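Local coordinates for protein polyhedrin (Orgyia pseudotsugata cypovirus 5, PDB 5A8U) that forms the crystalline occlusion bodies (polyhedra) that protect cypovirus particles from the outside environment until insect larvae ingest them, at residues E235-F238 and E242-Y245; V34-T39 and Q44-Q49; R126-D131 and G148-A153. One frame throughout, in Å; residues are numbered along the deposited sequence.

Interaction 1: E235-F238 and E242-Y245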
loop_
_atom_site.group_PDB
_atom_site.type_symbol
_atom_site.label_atom_id
_atom_site.label_comp_id
_atom_site.label_asym_id
_atom_site.label_seq_id
_atom_site.Cartn_x
_atom_site.Cartn_y
_atom_site.Cartn_z
ATOM N N GLU A 235 -24.155 -5.828 13.636
ATOM C CA GLU A 235 -25.080 -4.732 13.913
ATOM C C GLU A 235 -24.455 -3.355 13.756
ATOM O O GLU A 235 -25.130 -2.429 13.336
ATOM C CB GLU A 235 -25.749 -4.878 15.284
ATOM C CG GLU A 235 -24.854 -4.601 16.466
ATOM C CD GLU A 235 -25.569 -4.884 17.786
ATOM O OE1 GLU A 235 -26.464 -5.755 17.793
ATOM O OE2 GLU A 235 -25.250 -4.225 18.801
ATOM N N ASN A 236 -23.169 -3.222 14.066
ATOM C CA ASN A 236 -22.530 -1.909 14.034
ATOM C C ASN A 236 -21.732 -1.544 12.781
ATOM O O ASN A 236 -21.468 -0.372 12.542
ATOM C CB ASN A 236 -21.703 -1.671 15.310
ATOM C CG ASN A 236 -22.591 -1.509 16.534
ATOM O OD1 ASN A 236 -23.793 -1.205 16.410
ATOM N ND2 ASN A 236 -22.023 -1.722 17.718
ATOM N N PHE A 237 -21.378 -2.538 11.978
ATOM C CA PHE A 237 -20.674 -2.276 10.733
ATOM C C PHE A 237 -21.440 -2.793 9.509
ATOM O O PHE A 237 -21.854 -2.000 8.661
ATOM C CB PHE A 237 -19.236 -2.846 10.750
ATOM C CG PHE A 237 -18.515 -2.642 9.449
ATOM C CD1 PHE A 237 -18.134 -1.363 9.058
ATOM C CD2 PHE A 237 -18.285 -3.697 8.585
ATOM C CE1 PHE A 237 -17.498 -1.144 7.839
ATOM C CE2 PHE A 237 -17.644 -3.491 7.350
ATOM C CZ PHE A 237 -17.262 -2.213 6.973
ATOM N N PHE A 238 -21.613 -4.110 9.396
ATOM C CA PHE A 238 -22.167 -4.663 8.153
ATOM C C PHE A 238 -23.579 -4.218 7.854
ATOM O O PHE A 238 -23.879 -3.765 6.750
ATOM C CB PHE A 238 -22.111 -6.192 8.147
ATOM C CG PHE A 238 -20.720 -6.723 8.035
ATOM C CD1 PHE A 238 -20.091 -6.787 6.795
ATOM C CD2 PHE A 238 -20.008 -7.102 9.165
ATOM C CE1 PHE A 238 -18.791 -7.245 6.686
ATOM C CE2 PHE A 238 -18.698 -7.566 9.057
ATOM C CZ PHE A 238 -18.095 -7.642 7.818
ATOM N N GLU A 242 -25.067 -1.691 4.667
ATOM C CA GLU A 242 -25.801 -2.527 3.703
ATOM C C GLU A 242 -24.845 -3.462 2.958
ATOM O O GLU A 242 -25.007 -3.733 1.758
ATOM C CB GLU A 242 -26.689 -1.692 2.754
ATOM C CG GLU A 242 -27.709 -0.850 3.519
ATOM C CD GLU A 242 -28.701 -0.084 2.642
ATOM O OE1 GLU A 242 -28.927 -0.482 1.475
ATOM O OE2 GLU A 242 -29.254 0.926 3.136
ATOM N N LEU A 243 -23.873 -3.974 3.710
ATOM C CA LEU A 243 -22.963 -5.006 3.238
ATOM C C LEU A 243 -23.514 -6.368 3.643
ATOM O O LEU A 243 -23.718 -6.626 4.827
ATOM C CB LEU A 243 -21.579 -4.808 3.866
ATOM C CG LEU A 243 -20.767 -3.618 3.347
ATOM C CD1 LEU A 243 -19.564 -3.345 4.229
ATOM C CD2 LEU A 243 -20.322 -3.903 1.924
ATOM N N VAL A 244 -23.761 -7.247 2.677
ATOM C CA VAL A 244 -24.214 -8.587 3.023
ATOM C C VAL A 244 -23.096 -9.388 3.657
ATOM O O VAL A 244 -21.909 -9.144 3.423
ATOM C CB VAL A 244 -24.815 -9.368 1.831
ATOM C CG1 VAL A 244 -26.216 -8.833 1.501
ATOM C CG2 VAL A 244 -23.877 -9.327 0.627
ATOM N N TYR A 245 -23.488 -10.353 4.469
ATOM C CA TYR A 245 -22.556 -11.069 5.318
ATOM C C TYR A 245 -23.249 -12.365 5.697
ATOM O O TYR A 245 -24.439 -12.371 6.003
ATOM C CB TYR A 245 -22.305 -10.225 6.574
ATOM C CG TYR A 245 -21.416 -10.850 7.615
ATOM C CD1 TYR A 245 -21.925 -11.726 8.566
ATOM C CD2 TYR A 245 -20.056 -10.545 7.666
ATOM C CE1 TYR A 245 -21.110 -12.298 9.525
ATOM C CE2 TYR A 245 -19.231 -11.112 8.634
ATOM C CZ TYR A 245 -19.772 -11.987 9.555
ATOM O OH TYR A 245 -18.967 -12.554 10.505
#
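Phe238 and Leu243 close the C-terminal end of helix 230-241 in a Schellman motif, a buried turn where the chain leaves the helix to run along the main antiparallel sheet. Leu243 N donates to Phe238 O at 3.0 Å, the bond that reaches five residues back. Glu242, with a positive phi of 56°, is the first residue to leave the helical conformation. Its carboxylate forms a salt bridge with Arg146 of the second subunit.

Beyond this turn the contact is apolar, and the Phe238 ring is its centre. Tyr245 CD2 sits 3.4 Å above one face of that ring, over its middle, while Phe237 CD2 covers the opposite face. The rings of Phe238 and Tyr245 meet obliquely, with their planes at 44° and their centroids 4.5 Å apart. Leu243 CB lies at the edge of the Phe238 ring, 3.8 Å from Phe238 CD1. Tyr245 holds CG anti to its own nitrogen (chi1 177°), which turns its ring back over Phe238; its hydroxyl goes on to bond Glu230 in the first turn of the same helix. Leu243 CD1 meets the Phe237 ring obliquely, 3.7 Å from Phe237 CE2.

Val35 and Val45 of the sheet lie against these aromatics. The contact thus uses two chemistries: the backbone bond gives a carbonyl of the last helical turn its partner, and the rings above and below Phe238 hold its ring between them, so that the departing chain is packed back onto the helix it has just left.

Interaction 2: V34-T39 and Q44-Q49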
loop_
_atom_site.group_PDB
_atom_site.type_symbol
_atom_site.label_atom_id
_atom_site.label_comp_id
_atom_site.label_asym_id
_atom_site.label_seq_id
_atom_site.Cartn_x
_atom_site.Cartn_y
_atom_site.Cartn_z
ATOM N N VAL A 34 -12.659 -9.037 3.859
ATOM C CA VAL A 34 -12.072 -10.225 4.448
ATOM C C VAL A 34 -12.398 -10.202 5.925
ATOM O O VAL A 34 -12.104 -9.224 6.621
ATOM C CB VAL A 34 -10.547 -10.247 4.266
ATOM C CG1 VAL A 34 -9.870 -11.240 5.254
ATOM C CG2 VAL A 34 -10.216 -10.556 2.830
ATOM N N VAL A 35 -13.043 -11.264 6.394
ATOM C CA VAL A 35 -13.372 -11.365 7.807
ATOM C C VAL A 35 -12.602 -12.516 8.415
ATOM O O VAL A 35 -12.808 -13.666 8.041
ATOM C CB VAL A 35 -14.863 -11.606 8.043
ATOM C CG1 VAL A 35 -15.158 -11.583 9.540
ATOM C CG2 VAL A 35 -15.684 -10.531 7.362
ATOM N N LEU A 36 -11.706 -12.210 9.340
ATOM C CA LEU A 36 -10.877 -13.246 9.957
ATOM C C LEU A 36 -11.468 -13.657 11.285
ATOM O O LEU A 36 -11.904 -12.802 12.047
ATOM C CB LEU A 36 -9.466 -12.723 10.171
ATOM C CG LEU A 36 -8.800 -12.358 8.841
ATOM C CD1 LEU A 36 -7.576 -11.501 9.077
ATOM C CD2 LEU A 36 -8.414 -13.637 8.098
ATOM N N LYS A 37 -11.487 -14.960 11.561
ATOM C CA LYS A 37 -12.141 -15.440 12.774
ATOM C C LYS A 37 -11.129 -16.071 13.716
ATOM O O LYS A 37 -10.264 -16.840 13.271
ATOM C CB LYS A 37 -13.216 -16.461 12.410
ATOM C CG LYS A 37 -14.168 -15.958 11.317
ATOM C CD LYS A 37 -15.417 -16.826 11.282
ATOM C CE LYS A 37 -16.223 -16.619 12.551
ATOM N NZ LYS A 37 -17.508 -17.375 12.517
ATOM N N TYR A 38 -11.251 -15.745 15.003
ATOM C CA TYR A 38 -10.308 -16.178 16.032
ATOM C C TYR A 38 -11.044 -17.010 17.066
ATOM O O TYR A 38 -12.251 -16.877 17.223
ATOM C CB TYR A 38 -9.593 -14.970 16.685
ATOM C CG TYR A 38 -8.904 -14.146 15.625
ATOM C CD1 TYR A 38 -9.608 -13.168 14.923
ATOM C CD2 TYR A 38 -7.584 -14.387 15.271
ATOM C CE1 TYR A 38 -9.018 -12.456 13.918
ATOM C CE2 TYR A 38 -6.977 -13.672 14.256
ATOM C CZ TYR A 38 -7.700 -12.705 13.593
ATOM O OH TYR A 38 -7.122 -11.979 12.600
ATOM N N THR A 39 -10.311 -17.886 17.739
ATOM C CA THR A 39 -10.942 -18.858 18.626
ATOM C C THR A 39 -11.501 -18.238 19.907
ATOM O O THR A 39 -12.242 -18.891 20.629
ATOM C CB THR A 39 -9.980 -20.008 18.973
ATOM O OG1 THR A 39 -8.799 -19.472 19.574
ATOM C CG2 THR A 39 -9.610 -20.751 17.690
ATOM N N GLN A 44 -11.872 -10.005 12.853
ATOM C CA GLN A 44 -11.130 -8.865 12.334
ATOM C C GLN A 44 -11.556 -8.633 10.903
ATOM O O GLN A 44 -11.529 -9.555 10.085
ATOM C CB GLN A 44 -9.612 -9.088 12.409
ATOM C CG GLN A 44 -8.822 -7.829 12.018
ATOM C CD GLN A 44 -7.339 -7.927 12.350
ATOM O OE1 GLN A 44 -6.685 -6.897 12.548
ATOM N NE2 GLN A 44 -6.798 -9.153 12.410
ATOM N N VAL A 45 -11.923 -7.389 10.610
ATOM C CA VAL A 45 -12.509 -7.008 9.332
ATOM C C VAL A 45 -11.558 -6.123 8.543
ATOM O O VAL A 45 -10.983 -5.175 9.079
ATOM C CB VAL A 45 -13.798 -6.201 9.569
ATOM C CG1 VAL A 45 -14.416 -5.707 8.231
ATOM C CG2 VAL A 45 -14.800 -7.044 10.400
ATOM N N TYR A 46 -11.403 -6.443 7.266
ATOM C CA TYR A 46 -10.765 -5.554 6.308
ATOM C C TYR A 46 -11.718 -5.399 5.143
ATOM O O TYR A 46 -12.158 -6.395 4.571
ATOM C CB TYR A 46 -9.463 -6.172 5.787
ATOM C CG TYR A 46 -8.370 -6.293 6.828
ATOM C CD1 TYR A 46 -7.511 -5.225 7.082
ATOM C CD2 TYR A 46 -8.210 -7.466 7.557
ATOM C CE1 TYR A 46 -6.506 -5.337 8.046
ATOM C CE2 TYR A 46 -7.221 -7.584 8.507
ATOM C CZ TYR A 46 -6.386 -6.514 8.757
ATOM O OH TYR A 46 -5.386 -6.629 9.699
ATOM N N ASN A 47 -12.042 -4.153 4.802
ATOM C CA ASN A 47 -12.975 -3.828 3.729
ATOM C C ASN A 47 -12.339 -2.882 2.704
ATOM O O ASN A 47 -11.968 -1.759 3.029
ATOM C CB ASN A 47 -14.280 -3.251 4.314
ATOM C CG ASN A 47 -15.179 -2.615 3.257
ATOM O OD1 ASN A 47 -15.383 -1.406 3.258
ATOM N ND2 ASN A 47 -15.699 -3.429 2.339
ATOM N N TRP A 48 -12.176 -3.378 1.481
ATOM C CA TRP A 48 -11.679 -2.584 0.348
ATOM C C TRP A 48 -12.836 -2.163 -0.571
ATOM O O TRP A 48 -13.794 -2.911 -0.750
ATOM C CB TRP A 48 -10.700 -3.408 -0.483
ATOM C CG TRP A 48 -9.404 -3.814 0.161
ATOM C CD1 TRP A 48 -8.179 -3.230 -0.018
ATOM C CD2 TRP A 48 -9.184 -4.953 1.005
ATOM N NE1 TRP A 48 -7.217 -3.921 0.688
ATOM C CE2 TRP A 48 -7.813 -4.976 1.330
ATOM C CE3 TRP A 48 -10.020 -5.939 1.538
ATOM C CZ2 TRP A 48 -7.261 -5.956 2.159
ATOM C CZ3 TRP A 48 -9.466 -6.914 2.356
ATOM C CH2 TRP A 48 -8.103 -6.915 2.658
ATOM N N GLN A 49 -12.738 -0.975 -1.172
ATOM C CA GLN A 49 -13.737 -0.524 -2.131
ATOM C C GLN A 49 -13.023 -0.086 -3.400
ATOM O O GLN A 49 -11.841 0.256 -3.367
ATOM C CB GLN A 49 -14.510 0.682 -1.587
ATOM C CG GLN A 49 -15.189 0.476 -0.262
ATOM C CD GLN A 49 -15.878 1.738 0.219
ATOM O OE1 GLN A 49 -16.752 2.286 -0.471
ATOM N NE2 GLN A 49 -15.479 2.219 1.402
#
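Gln44 and Tyr38 meet near the turn of the hairpin formed by strands 30-37 and 43-50, the glutamine amide and the phenol ring inclined at 57° to each other. Gln44 NE2 donates to Tyr38 OH at 2.9 Å, with the hydroxyl close to the amide plane, but the bond is bent, 134° at the hydrogen. An extended Gln44 side chain, CG anti to the backbone nitrogen (chi1 -173°), brings the amide there, and Gln44 CB rests at the edge of the phenol ring.

On the same face of the sheet Leu36 runs beside Gln44 and crosses Tyr46, its CD1 lying at the ring's edge 4.0 Å from Tyr46 CE2. Farther along, Val34 CG2 is 3.7 Å from Trp48 CZ3. Val35 and Val45 occupy the other face, against helix 230-241. In the backbone, Val34 with Tyr46 and Leu36 with Gln44 are hydrogen-bonded antiparallel pairs, flanking the non-hydrogen-bonded pair Val35-Val45.

The buried amide is fully engaged: its NE2 also donates to Lys64 O, and its OE1 accepts from Asn67 and Asn70. Tyr38 OH in turn bonds Met63 O, so the polar network fixes both the amide's rotation and the hydroxyl's direction, tying the hairpin to residues 63-70.

Interaction 3: R126-D131 and G148-A153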
loop_
_atom_site.group_PDB
_atom_site.type_symbol
_atom_site.label_atom_id
_atom_site.label_comp_id
_atom_site.label_asym_id
_atom_site.label_seq_id
_atom_site.Cartn_x
_atom_site.Cartn_y
_atom_site.Cartn_z
ATOM N N ARG A 126 -5.938 -15.863 -3.856
ATOM C CA ARG A 126 -4.731 -16.684 -3.811
ATOM C C ARG A 126 -4.269 -16.945 -2.394
ATOM O O ARG A 126 -4.176 -16.015 -1.584
ATOM C CB ARG A 126 -3.569 -15.997 -4.546
ATOM C CG ARG A 126 -3.851 -15.582 -5.999
ATOM C CD ARG A 126 -2.557 -15.110 -6.674
ATOM N NE ARG A 126 -2.772 -14.488 -7.985
ATOM C CZ ARG A 126 -2.957 -13.186 -8.177
ATOM N NH1 ARG A 126 -2.970 -12.345 -7.135
ATOM N NH2 ARG A 126 -3.138 -12.714 -9.409
ATOM N N PHE A 127 -3.937 -18.199 -2.098
ATOM C CA PHE A 127 -3.379 -18.544 -0.786
ATOM C C PHE A 127 -1.878 -18.784 -0.842
ATOM O O PHE A 127 -1.371 -19.375 -1.801
ATOM C CB PHE A 127 -4.076 -19.781 -0.222
ATOM C CG PHE A 127 -5.438 -19.490 0.328
ATOM C CD1 PHE A 127 -5.569 -18.753 1.494
ATOM C CD2 PHE A 127 -6.580 -19.948 -0.311
ATOM C CE1 PHE A 127 -6.811 -18.461 2.021
ATOM C CE2 PHE A 127 -7.848 -19.663 0.215
ATOM C CZ PHE A 127 -7.960 -18.915 1.384
ATOM N N PHE A 128 -1.185 -18.310 0.188
ATOM C CA PHE A 128 0.255 -18.481 0.335
ATOM C C PHE A 128 0.490 -18.949 1.759
ATOM O O PHE A 128 -0.350 -18.761 2.638
ATOM C CB PHE A 128 0.994 -17.144 0.122
ATOM C CG PHE A 128 0.699 -16.494 -1.209
ATOM C CD1 PHE A 128 -0.461 -15.746 -1.389
ATOM C CD2 PHE A 128 1.577 -16.636 -2.270
ATOM C CE1 PHE A 128 -0.742 -15.159 -2.610
ATOM C CE2 PHE A 128 1.310 -16.041 -3.491
ATOM C CZ PHE A 128 0.148 -15.310 -3.662
ATOM N N GLY A 129 1.630 -19.588 1.980
ATOM C CA GLY A 129 2.045 -19.932 3.331
ATOM C C GLY A 129 2.520 -18.707 4.082
ATOM O O GLY A 129 2.546 -17.592 3.540
ATOM N N PRO A 130 2.888 -18.895 5.355
ATOM C CA PRO A 130 3.310 -17.782 6.210
ATOM C C PRO A 130 4.637 -17.165 5.749
ATOM O O PRO A 130 4.937 -16.026 6.120
ATOM C CB PRO A 130 3.452 -18.434 7.600
ATOM C CG PRO A 130 3.591 -19.883 7.336
ATOM C CD PRO A 130 2.856 -20.187 6.070
ATOM N N ASP A 131 5.388 -17.907 4.942
ATOM C CA ASP A 131 6.655 -17.448 4.372
ATOM C C ASP A 131 6.491 -16.866 2.963
ATOM O O ASP A 131 7.491 -16.540 2.313
ATOM C CB ASP A 131 7.620 -18.623 4.282
ATOM C CG ASP A 131 7.104 -19.726 3.375
ATOM O OD1 ASP A 131 5.867 -19.780 3.134
ATOM O OD2 ASP A 131 7.927 -20.536 2.901
ATOM N N GLY A 148 6.654 -22.038 -8.446
ATOM C CA GLY A 148 5.374 -21.447 -8.110
ATOM C C GLY A 148 4.611 -20.777 -9.248
ATOM O O GLY A 148 5.051 -19.778 -9.831
ATOM N N LEU A 149 3.452 -21.354 -9.542
ATOM C CA LEU A 149 2.483 -20.786 -10.463
ATOM C C LEU A 149 1.681 -19.745 -9.697
ATOM O O LEU A 149 0.946 -20.086 -8.768
ATOM C CB LEU A 149 1.556 -21.902 -10.963
ATOM C CG LEU A 149 0.349 -21.557 -11.832
ATOM C CD1 LEU A 149 0.784 -20.905 -13.131
ATOM C CD2 LEU A 149 -0.478 -22.821 -12.100
ATOM N N LEU A 150 1.812 -18.473 -10.076
ATOM C CA LEU A 150 1.112 -17.419 -9.347
ATOM C C LEU A 150 -0.352 -17.248 -9.751
ATOM O O LEU A 150 -1.142 -16.703 -8.989
ATOM C CB LEU A 150 1.860 -16.075 -9.401
ATOM C CG LEU A 150 3.223 -16.084 -8.708
ATOM C CD1 LEU A 150 3.801 -14.672 -8.588
ATOM C CD2 LEU A 150 3.088 -16.718 -7.333
ATOM N N ASN A 151 -0.714 -17.714 -10.942
ATOM C CA ASN A 151 -2.110 -17.699 -11.368
ATOM C C ASN A 151 -2.558 -19.118 -11.694
ATOM O O ASN A 151 -2.379 -19.588 -12.812
ATOM C CB ASN A 151 -2.297 -16.781 -12.569
ATOM C CG ASN A 151 -2.184 -15.319 -12.195
ATOM O OD1 ASN A 151 -2.804 -14.862 -11.229
ATOM N ND2 ASN A 151 -1.377 -14.582 -12.938
ATOM N N ALA A 152 -3.117 -19.794 -10.697
ATOM C CA ALA A 152 -3.533 -21.185 -10.829
ATOM C C ALA A 152 -5.025 -21.292 -11.103
ATOM O O ALA A 152 -5.791 -20.360 -10.824
ATOM C CB ALA A 152 -3.175 -21.960 -9.562
ATOM N N ALA A 153 -5.457 -22.423 -11.655
ATOM C CA ALA A 153 -6.879 -22.635 -11.905
ATOM C C ALA A 153 -7.726 -22.433 -10.647
ATOM O O ALA A 153 -8.841 -21.885 -10.707
ATOM C CB ALA A 153 -7.119 -24.037 -12.478
#
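Arg126 and Asn151 are the residues whose CA atoms are nearest across the two segments, yet they stay 8.1 Å apart. Residues 126-128 are the end of strand 124-128, which passes into a turn at Gly129, whereas 148-153 wander as irregular chain for most of their length. The two backbones therefore do not pair, and side chains bridge the gap.

The main link is a side-on grip by the Arg126 guanidinium on a single oxygen, Asn151 OD1. The shorter and straighter of its two bonds runs from Arg126 NH2 to Asn151 OD1 at 2.8 Å, in the carbonyl plane of the amide. Arg126 NE is farther from the same OD1, at 3.3 Å, and comes from above that plane; its N-H...O angle is more bent, 138°. For both nitrogens the oxygen lies at the guanidinium edge, while the guanidinium and amide planes are turned 48° apart. An arginine chain extended from CG to NE carries the group across to the loop, where Arg126 NE also stands 2.9 Å from Leu150 O. Alongside, Leu150 CD2 approaches the edge of the Phe128 ring, 4.3 Å from Phe128 CE2.

The guanidinium has further partners: Arg126 NH2 forms a salt bridge with Glu193 of the adjoining strand 189-195, and Arg126 NH1 bonds Ser219 of the third subunit. Arg134, in the short strand 134-135, makes a cation-pi contact with Phe128. The contact thus joins strand 124-128, paired with 189-195, to the loop between strands 142-143 and 162-166, beside the subunit interface.

Along the chain the order is interaction 2, interaction 3, interaction 1, each closing before the next opens. Interactions 1 and 2 adjoin, their centres about 12 Å apart: helix 230-241 and its exit lie on the six-stranded sheet to which the hairpin belongs, and Phe238 CZ and Tyr245 CE2 each come within 3.8 Å of Val35 CG2. Interaction 3 joins a strand of the separate three-stranded sheet to a loop, about 20 Å from interaction 2 and 30 Å from interaction 1 between centres, across the chain's centre from the latter. Interaction 1 meets the second subunit and interaction 3 the third, so these opposite sides of one chain both take part in the trimer.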